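Side-chain contacts in receptor-like protein kinase ANXUR1 (Arabidopsis thaliana, PDB 6FIG), which probably acts as a cell-surface receptor kinase in plant reproduction, with an ectodomain of tandem malectin-like folds that binds calcium and carries N-linked glycans: residues A[4-9]-A[26-31]; A[62-67]-A[154-159]; A[299-302]-A[307-310]. All coordinates share one frame; numbering follows the deposited sequence.

Contact 1: residues A[4-9]-A[26-31]; sequences LALSCG and TKFLKT. With CA (calcium ion), chain I; EDO (1,2-ethanediol), chain J.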
loop_
_atom_site.group_PDB
_atom_site.type_symbol
_atom_site.label_atom_id
_atom_site.label_comp_id
_atom_site.label_asym_id
_atom_site.label_seq_id
_atom_site.Cartn_x
_atom_site.Cartn_y
_atom_site.Cartn_z
ATOM N N LEU A 4 -5.348 6.930 -6.661
ATOM C CA LEU A 4 -5.976 6.335 -7.834
ATOM C C LEU A 4 -4.967 5.793 -8.813
ATOM O O LEU A 4 -3.904 6.401 -9.024
ATOM C CB LEU A 4 -6.801 7.387 -8.564
ATOM C CG LEU A 4 -7.946 8.037 -7.801
ATOM C CD1 LEU A 4 -8.644 9.038 -8.706
ATOM C CD2 LEU A 4 -8.929 6.992 -7.330
ATOM N N ALA A 5 -5.316 4.667 -9.440
ATOM C CA ALA A 5 -4.611 4.169 -10.601
ATOM C C ALA A 5 -5.715 3.857 -11.608
ATOM O O ALA A 5 -6.436 2.847 -11.481
ATOM C CB ALA A 5 -3.804 2.940 -10.273
ATOM N N LEU A 6 -5.880 4.765 -12.566
ATOM C CA LEU A 6 -6.960 4.708 -13.541
ATOM C C LEU A 6 -6.424 4.210 -14.867
ATOM O O LEU A 6 -5.497 4.805 -15.431
ATOM C CB LEU A 6 -7.577 6.081 -13.738
ATOM C CG LEU A 6 -7.980 6.853 -12.485
ATOM C CD1 LEU A 6 -8.553 8.202 -12.870
ATOM C CD2 LEU A 6 -8.960 6.035 -11.642
ATOM N N SER A 7 -6.980 3.105 -15.361
ATOM C CA SER A 7 -6.622 2.637 -16.691
ATOM C C SER A 7 -7.692 3.169 -17.617
ATOM O O SER A 7 -8.848 2.726 -17.571
ATOM C CB SER A 7 -6.532 1.118 -16.783
ATOM O OG SER A 7 -6.109 0.762 -18.099
ATOM N N CYS A 8 -7.320 4.157 -18.418
ATOM C CA CYS A 8 -8.271 4.871 -19.225
ATOM C C CYS A 8 -8.728 3.975 -20.366
ATOM O O CYS A 8 -7.911 3.267 -20.960
ATOM C CB CYS A 8 -7.634 6.149 -19.741
ATOM S SG CYS A 8 -6.975 7.101 -18.365
ATOM N N GLY A 9 -10.029 3.974 -20.604
ATOM C CA GLY A 9 -10.637 3.170 -21.659
ATOM C C GLY A 9 -11.048 1.764 -21.258
ATOM O O GLY A 9 -11.463 0.980 -22.117
ATOM N N THR A 26 -13.698 6.164 -15.727
ATOM C CA THR A 26 -15.004 6.720 -16.077
ATOM C C THR A 26 -15.596 7.732 -15.086
ATOM O O THR A 26 -15.921 8.854 -15.480
ATOM C CB THR A 26 -15.985 5.559 -16.351
ATOM O OG1 THR A 26 -15.483 4.813 -17.473
ATOM C CG2 THR A 26 -17.381 6.061 -16.671
ATOM N N LYS A 27 -15.648 7.355 -13.811
ATOM C CA LYS A 27 -16.210 8.191 -12.750
ATOM C C LYS A 27 -15.534 9.556 -12.595
ATOM O O LYS A 27 -16.138 10.484 -12.060
ATOM C CB LYS A 27 -16.124 7.467 -11.396
ATOM C CG LYS A 27 -17.060 6.279 -11.242
ATOM C CD LYS A 27 -17.029 5.718 -9.823
ATOM C CE LYS A 27 -15.630 5.348 -9.355
ATOM N NZ LYS A 27 -15.691 4.545 -8.099
ATOM N N PHE A 28 -14.275 9.669 -13.028
ATOM C CA PHE A 28 -13.523 10.889 -12.828
ATOM C C PHE A 28 -13.515 11.824 -14.019
ATOM O O PHE A 28 -13.032 12.928 -13.891
ATOM C CB PHE A 28 -12.102 10.526 -12.408
ATOM C CG PHE A 28 -12.070 9.684 -11.184
ATOM C CD1 PHE A 28 -12.274 10.256 -9.939
ATOM C CD2 PHE A 28 -11.941 8.303 -11.276
ATOM C CE1 PHE A 28 -12.295 9.470 -8.798
ATOM C CE2 PHE A 28 -11.959 7.512 -10.136
ATOM C CZ PHE A 28 -12.156 8.095 -8.898
ATOM N N LEU A 29 -14.062 11.395 -15.162
ATOM C CA LEU A 29 -14.113 12.251 -16.329
ATOM C C LEU A 29 -15.273 13.228 -16.123
ATOM O O LEU A 29 -16.405 12.791 -15.889
ATOM C CB LEU A 29 -14.275 11.385 -17.582
ATOM C CG LEU A 29 -14.080 12.041 -18.945
ATOM C CD1 LEU A 29 -12.702 12.660 -19.113
ATOM C CD2 LEU A 29 -14.355 11.004 -20.039
ATOM N N LYS A 30 -14.994 14.534 -16.167
ATOM C CA LYS A 30 -15.956 15.592 -15.763
ATOM C C LYS A 30 -16.576 16.379 -16.935
ATOM O O LYS A 30 -17.793 16.636 -16.941
ATOM C CB LYS A 30 -15.284 16.554 -14.769
ATOM C CG LYS A 30 -16.205 17.594 -14.131
ATOM C CD LYS A 30 -17.073 17.005 -13.017
ATOM C CE LYS A 30 -18.197 17.947 -12.592
ATOM N NZ LYS A 30 -17.653 19.224 -12.053
ATOM N N THR A 31 -15.759 16.796 -17.897
ATOM C CA THR A 31 -16.215 17.614 -19.038
ATOM C C THR A 31 -15.663 17.027 -20.318
ATOM O O THR A 31 -14.564 16.471 -20.315
ATOM C CB THR A 31 -15.737 19.089 -18.961
ATOM O OG1 THR A 31 -14.309 19.158 -19.080
ATOM C CG2 THR A 31 -16.165 19.752 -17.670
HETATM CA CA CA I . -5.773 2.064 -20.371
HETATM C C1 EDO J . -7.433 0.842 -7.561
HETATM O O1 EDO J . -7.160 0.606 -8.944
HETATM C C2 EDO J . -6.948 2.251 -7.272
HETATM O O2 EDO J . -7.509 3.178 -8.202
#
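With CG set beside the backbone N and anti to the carbonyl carbon in both residues (chi1 -61° in Leu-4, -57° in Phe-28), Leu-4 and Phe-28 meet head-on. Leu-4 CD1 comes down over one face of the ring, 3.7 Å from the centroid of Phe-28 and 16° off the ring normal, a CH-pi contact displaced toward the CZ side, while its second branch, Leu-4 CD2, stands 3.8 Å from Phe-28 CZ. Leu-6, two residues on along the same face of strand 4-7, crosses the phenylalanine at about a right angle: its CD2 lies 3.7 Å from Phe-28 CE2, and its CD1 touches Phe-28 CD2. The aliphatic start of Lys-27 lies over the other face of the ring. Between the two leucines, the N-H of Ala-5 points to an ethanediol, probably from the crystallisation liquor, and Ala-5 N gives its O2 a nearly straight bond of 2.9 Å. Beyond the leucines, Ser-7 OG and Cys-8 O bind a calcium ion that Pro-51, Thr-54 and Asn-154 also hold. No hydrogen bond crosses between the segments; apolar and CH-pi packing of Phe-28 against Leu-4 and Leu-6 joins the 3-10 segment 26-28 to strand 4-7.

Contact 2: residues A[62-67]-A[154-159]; sequences ATYEIP and NGIEVI. With CA (calcium ion), chain I.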
loop_
_atom_site.group_PDB
_atom_site.type_symbol
_atom_site.label_atom_id
_atom_site.label_comp_id
_atom_site.label_asym_id
_atom_site.label_seq_id
_atom_site.Cartn_x
_atom_site.Cartn_y
_atom_site.Cartn_z
ATOM N N ALA A 62 -11.019 18.010 -22.769
ATOM C CA ALA A 62 -11.703 17.193 -21.780
ATOM C C ALA A 62 -10.964 17.317 -20.470
ATOM O O ALA A 62 -9.735 17.509 -20.458
ATOM C CB ALA A 62 -11.736 15.743 -22.249
ATOM N N THR A 63 -11.691 17.215 -19.362
ATOM C CA THR A 63 -11.090 17.372 -18.031
ATOM C C THR A 63 -11.515 16.223 -17.126
ATOM O O THR A 63 -12.704 15.830 -17.117
ATOM C CB THR A 63 -11.501 18.714 -17.384
ATOM O OG1 THR A 63 -11.084 19.801 -18.225
ATOM C CG2 THR A 63 -10.892 18.876 -15.973
ATOM N N TYR A 64 -10.549 15.702 -16.371
ATOM C CA TYR A 64 -10.789 14.861 -15.206
ATOM C C TYR A 64 -10.775 15.730 -13.950
ATOM O O TYR A 64 -9.997 16.684 -13.866
ATOM C CB TYR A 64 -9.697 13.821 -15.019
ATOM C CG TYR A 64 -9.605 12.787 -16.111
ATOM C CD1 TYR A 64 -10.237 11.560 -15.986
ATOM C CD2 TYR A 64 -8.876 13.031 -17.244
ATOM C CE1 TYR A 64 -10.129 10.596 -16.965
ATOM C CE2 TYR A 64 -8.773 12.087 -18.251
ATOM C CZ TYR A 64 -9.405 10.867 -18.098
ATOM O OH TYR A 64 -9.301 9.930 -19.078
ATOM N N GLU A 65 -11.588 15.358 -12.969
ATOM C CA GLU A 65 -11.549 15.955 -11.641
ATOM C C GLU A 65 -11.331 14.845 -10.619
ATOM O O GLU A 65 -12.144 13.919 -10.503
ATOM C CB GLU A 65 -12.821 16.750 -11.354
ATOM C CG GLU A 65 -12.814 18.097 -12.062
ATOM C CD GLU A 65 -13.984 19.010 -11.706
ATOM O OE1 GLU A 65 -14.772 18.696 -10.792
ATOM O OE2 GLU A 65 -14.100 20.061 -12.361
ATOM N N ILE A 66 -10.222 14.937 -9.886
ATOM C CA ILE A 66 -9.838 13.897 -8.949
ATOM C C ILE A 66 -9.801 14.492 -7.541
ATOM O O ILE A 66 -9.087 15.468 -7.317
ATOM C CB ILE A 66 -8.487 13.299 -9.378
ATOM C CG1 ILE A 66 -8.733 12.463 -10.656
ATOM C CG2 ILE A 66 -7.871 12.432 -8.280
ATOM C CD1 ILE A 66 -7.491 12.050 -11.363
ATOM N N PRO A 67 -10.542 13.898 -6.587
ATOM C CA PRO A 67 -10.481 14.439 -5.230
ATOM C C PRO A 67 -9.102 14.259 -4.592
ATOM O O PRO A 67 -8.511 13.190 -4.708
ATOM C CB PRO A 67 -11.544 13.626 -4.467
ATOM C CG PRO A 67 -12.391 12.993 -5.499
ATOM C CD PRO A 67 -11.506 12.783 -6.686
ATOM N N ASN A 154 -3.547 6.608 -21.691
ATOM C CA ASN A 154 -3.746 5.189 -21.362
ATOM C C ASN A 154 -3.934 4.929 -19.878
ATOM O O ASN A 154 -4.683 4.026 -19.483
ATOM C CB ASN A 154 -2.592 4.362 -21.885
ATOM C CG ASN A 154 -2.445 4.481 -23.381
ATOM O OD1 ASN A 154 -1.756 5.376 -23.860
ATOM N ND2 ASN A 154 -3.110 3.600 -24.124
ATOM N N GLY A 155 -3.282 5.740 -19.053
ATOM C CA GLY A 155 -3.358 5.577 -17.616
ATOM C C GLY A 155 -3.047 6.853 -16.873
ATOM O O GLY A 155 -2.248 7.675 -17.332
ATOM N N ILE A 156 -3.689 7.005 -15.725
ATOM C CA ILE A 156 -3.443 8.140 -14.827
ATOM C C ILE A 156 -3.286 7.618 -13.407
ATOM O O ILE A 156 -4.133 6.877 -12.949
ATOM C CB ILE A 156 -4.589 9.176 -14.881
ATOM C CG1 ILE A 156 -4.742 9.741 -16.293
ATOM C CG2 ILE A 156 -4.336 10.311 -13.894
ATOM C CD1 ILE A 156 -5.957 10.629 -16.484
ATOM N N GLU A 157 -2.201 7.999 -12.712
ATOM C CA GLU A 157 -2.115 7.789 -11.261
ATOM C C GLU A 157 -1.979 9.103 -10.526
ATOM O O GLU A 157 -1.279 10.005 -10.984
ATOM C CB GLU A 157 -0.945 6.907 -10.835
ATOM C CG GLU A 157 -0.924 5.506 -11.364
ATOM C CD GLU A 157 0.164 4.719 -10.660
ATOM O OE1 GLU A 157 1.289 4.697 -11.175
ATOM O OE2 GLU A 157 -0.117 4.187 -9.563
ATOM N N VAL A 158 -2.694 9.208 -9.419
ATOM C CA VAL A 158 -2.552 10.291 -8.459
ATOM C C VAL A 158 -2.302 9.677 -7.109
ATOM O O VAL A 158 -3.108 8.901 -6.630
ATOM C CB VAL A 158 -3.792 11.189 -8.441
ATOM C CG1 VAL A 158 -3.615 12.301 -7.413
ATOM C CG2 VAL A 158 -4.019 11.771 -9.821
ATOM N N ILE A 159 -1.174 10.036 -6.491
ATOM C CA ILE A 159 -0.671 9.390 -5.279
ATOM C C ILE A 159 -0.244 10.494 -4.320
ATOM O O ILE A 159 0.675 11.258 -4.634
ATOM C CB ILE A 159 0.551 8.516 -5.605
ATOM C CG1 ILE A 159 0.208 7.429 -6.648
ATOM C CG2 ILE A 159 1.126 7.881 -4.348
ATOM C CD1 ILE A 159 1.401 6.934 -7.426
HETATM CA CA CA I . -5.773 2.064 -20.371
#
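Two facing sheets of the N-terminal malectin-like fold meet here in a beta sandwich: strand 62-67 from the five-stranded antiparallel sheet and strand 155-159 run in nearly the same direction, 28° apart, with their axes 9.5 Å from each other. Alternate side chains fill the gap. Ile-156 CD1 sits over one face of the Tyr-64 ring, 3.8 Å from the centroid and 18° off the normal, shifted toward CE2, which it approaches to 3.6 Å. With CG1 beside the backbone N and CD1 extended from it (chi2 172°), Ile-156 delivers this methyl to the ring. One step along, Ile-66 and Val-158 pass one another head to tail, Ile-66 CD1 meeting Val-158 CG2 at 3.8 Å; the same Ile-66 methyl is 4.4 Å from Ile-156 CG2 and closes the row loosely. The hydroxyl of Tyr-64 is hydrogen-bonded to Asp-25, so its polar end is satisfied while its face serves the core. On the far side of strand 155-159, Glu-157 pairs with Lys-20 and Arg-77, and just before the strand Asn-154 O binds the calcium ion at 2.4 Å. All four touching residues are buried and no polar bond crosses between the strands; cohesion of the two sheets here rests on methyl-to-methyl and CH-pi packing.

Contact 3: residues A[299-302]-A[307-310]; sequences FNIY and TAQA. With NAG (2-acetamido-2-deoxy-beta-D-glucopyranose), chain D; NAG (2-acetamido-2-deoxy-beta-D-glucopyranose), chain B.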
loop_
_atom_site.group_PDB
_atom_site.type_symbol
_atom_site.label_atom_id
_atom_site.label_comp_id
_atom_site.label_asym_id
_atom_site.label_seq_id
_atom_site.Cartn_x
_atom_site.Cartn_y
_atom_site.Cartn_z
ATOM N N PHE A 299 36.113 12.174 -2.392
ATOM C CA PHE A 299 35.994 12.338 -3.836
ATOM C C PHE A 299 35.361 13.637 -4.260
ATOM O O PHE A 299 34.536 14.217 -3.529
ATOM C CB PHE A 299 35.275 11.141 -4.479
ATOM C CG PHE A 299 33.939 10.801 -3.886
ATOM C CD1 PHE A 299 33.835 10.044 -2.743
ATOM C CD2 PHE A 299 32.763 11.163 -4.561
ATOM C CE1 PHE A 299 32.601 9.701 -2.225
ATOM C CE2 PHE A 299 31.535 10.813 -4.044
ATOM C CZ PHE A 299 31.459 10.077 -2.872
ATOM N N ASN A 300 35.736 14.069 -5.459
ATOM C CA ASN A 300 35.217 15.278 -6.067
ATOM C C ASN A 300 34.010 14.927 -6.905
ATOM O O ASN A 300 33.953 13.850 -7.493
ATOM C CB ASN A 300 36.275 15.943 -6.934
ATOM C CG ASN A 300 37.480 16.411 -6.141
ATOM O OD1 ASN A 300 37.352 16.907 -5.017
ATOM N ND2 ASN A 300 38.658 16.225 -6.709
ATOM N N ILE A 301 33.044 15.840 -6.944
ATOM C CA ILE A 301 31.806 15.648 -7.713
ATOM C C ILE A 301 31.609 16.884 -8.563
ATOM O O ILE A 301 31.647 18.009 -8.037
ATOM C CB ILE A 301 30.583 15.472 -6.807
ATOM C CG1 ILE A 301 30.766 14.304 -5.824
ATOM C CG2 ILE A 301 29.317 15.267 -7.643
ATOM C CD1 ILE A 301 29.592 14.105 -4.886
ATOM N N TYR A 302 31.404 16.675 -9.865
ATOM C CA TYR A 302 31.191 17.761 -10.820
ATOM C C TYR A 302 29.869 17.552 -11.545
ATOM O O TYR A 302 29.477 16.420 -11.826
ATOM C CB TYR A 302 32.331 17.816 -11.830
ATOM C CG TYR A 302 33.695 17.798 -11.198
ATOM C CD1 TYR A 302 34.229 18.943 -10.627
ATOM C CD2 TYR A 302 34.466 16.635 -11.196
ATOM C CE1 TYR A 302 35.500 18.931 -10.064
ATOM C CE2 TYR A 302 35.731 16.611 -10.637
ATOM C CZ TYR A 302 36.242 17.753 -10.073
ATOM O OH TYR A 302 37.525 17.685 -9.525
ATOM N N THR A 307 31.757 22.651 -10.189
ATOM C CA THR A 307 32.067 22.009 -8.908
ATOM C C THR A 307 30.824 21.856 -8.050
ATOM O O THR A 307 30.154 22.844 -7.729
ATOM C CB THR A 307 33.175 22.807 -8.156
ATOM O OG1 THR A 307 34.404 22.703 -8.873
ATOM C CG2 THR A 307 33.391 22.271 -6.740
ATOM N N ALA A 308 30.493 20.610 -7.702
ATOM C CA ALA A 308 29.470 20.311 -6.720
ATOM C C ALA A 308 30.079 20.040 -5.335
ATOM O O ALA A 308 29.584 20.544 -4.322
ATOM C CB ALA A 308 28.631 19.138 -7.185
ATOM N N GLN A 309 31.135 19.224 -5.287
ATOM C CA GLN A 309 31.941 19.044 -4.071
ATOM C C GLN A 309 33.341 18.899 -4.543
ATOM O O GLN A 309 33.645 17.961 -5.294
ATOM C CB GLN A 309 31.641 17.744 -3.338
ATOM C CG GLN A 309 30.334 17.582 -2.668
ATOM C CD GLN A 309 29.936 18.616 -1.625
ATOM O OE1 GLN A 309 30.720 19.264 -0.956
ATOM N NE2 GLN A 309 28.664 18.736 -1.480
ATOM N N ALA A 310 34.220 19.798 -4.133
ATOM C CA ALA A 310 35.602 19.660 -4.516
ATOM C C ALA A 310 36.451 20.545 -3.640
ATOM O O ALA A 310 35.983 20.956 -2.569
ATOM C CB ALA A 310 35.780 19.968 -6.003
HETATM C C1 NAG D . 36.947 15.044 -14.292
HETATM C C2 NAG D . 38.336 15.408 -14.777
HETATM C C3 NAG D . 38.611 16.897 -14.593
HETATM C C4 NAG D . 37.461 17.756 -15.090
HETATM C C5 NAG D . 36.167 17.292 -14.434
HETATM C C6 NAG D . 34.926 18.113 -14.771
HETATM C C7 NAG D . 39.986 13.602 -14.487
HETATM C C8 NAG D . 40.867 12.904 -13.482
HETATM N N2 NAG D . 39.259 14.604 -13.984
HETATM O O3 NAG D . 39.798 17.236 -15.308
HETATM O O4 NAG D . 37.690 19.118 -14.715
HETATM O O5 NAG D . 35.983 15.943 -14.843
HETATM O O6 NAG D . 34.535 17.917 -16.133
HETATM O O7 NAG D . 39.954 13.268 -15.668
HETATM C C1 NAG B . 37.527 19.967 -15.853
HETATM C C2 NAG B . 37.431 21.420 -15.428
HETATM C C3 NAG B . 37.130 22.244 -16.674
HETATM C C4 NAG B . 38.180 22.005 -17.767
HETATM C C5 NAG B . 38.458 20.510 -17.992
HETATM C C6 NAG B . 39.719 20.286 -18.822
HETATM C C7 NAG B . 36.652 21.707 -13.104
HETATM C C8 NAG B . 35.454 21.947 -12.230
HETATM N N2 NAG B . 36.404 21.640 -14.417
HETATM O O3 NAG B . 37.093 23.629 -16.317
HETATM O O4 NAG B . 37.725 22.614 -18.990
HETATM O O5 NAG B . 38.623 19.811 -16.747
HETATM O O6 NAG B . 40.866 20.179 -17.965
HETATM O O7 NAG B . 37.767 21.579 -12.621
#
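Tyr-302 and Thr-307 run alongside each other in the same sense, and the tyrosine can be followed outward from the strand. Its CB lies 3.9 Å from C6 of one N-acetylglucosamine (chain D). CG, set beside the backbone N (chi1 -50°), carries the ring to the sugar, and the same C6 is still near it. The two halves of the ring then meet different sugars: CD2 of Tyr-302 packs at 3.7 Å against C5 of the chain D sugar, which lies over one ring face, while CD1 of Tyr-302 is 3.6 Å from the acetyl methyl C8 of the next sugar (chain B). Farther out, CE2 stays over the first sugar near its C5 and C1. CE1 keeps close to the same acetyl methyl; Thr-307 OG1 approaches it at the ring edge, near the ring plane, and Ala-310 CB comes in obliquely at 4.2 Å. Thr-307 OG1 also touches the acetyl methyl.

On the other side of the strand, Ile-301 CG2 meets Ala-308 CB, and Ile-301 CD1 reaches the CG of Gln-309. The backbones join through Ile-301. Ile-301 N donates to Gln-309 O (2.8 Å, 166° at the hydrogen), in the carbonyl plane. Ala-308 N lies 2.9 Å from Ile-301 O, and Gln-309 N 3.0 Å from Ile-301 O, both donors tilted from the carbonyl plane. The extra residue opposite Ile-301 brings both N-H groups to its O. Asn-300 OD1 rests against CA and CB of Ala-310. Gln-348 and Asn-305 are also hydrogen-bonded to the glycan. The pattern is that of a classic beta bulge in an antiparallel hairpin, at the margin of a four-stranded sheet, where Tyr-302 and Thr-307 belong to the glycan pocket.

Contacts 1 and 2 are neighbours, their centres 6 Å apart, and they are interwoven: strand 4-7 pairs with strand 151-161, strand 29-31 pairs with strand 62-67, and both contacts touch the same calcium ion. Each therefore spans the same two sheets, contact 1 through the N-terminal strand and the turn leading into strand 29-31, contact 2 through the strands beside them. Contact 3 lies across the chain's centre, centre to centre about 46 Å from contact 1 and 41 Å from contact 2, in a separate four-stranded sheet. The three follow in series along the chain. The separation is consistent with two malectin-like domains; contacts 1 and 2 lie by one calcium ion, and contact 3 by a glycan.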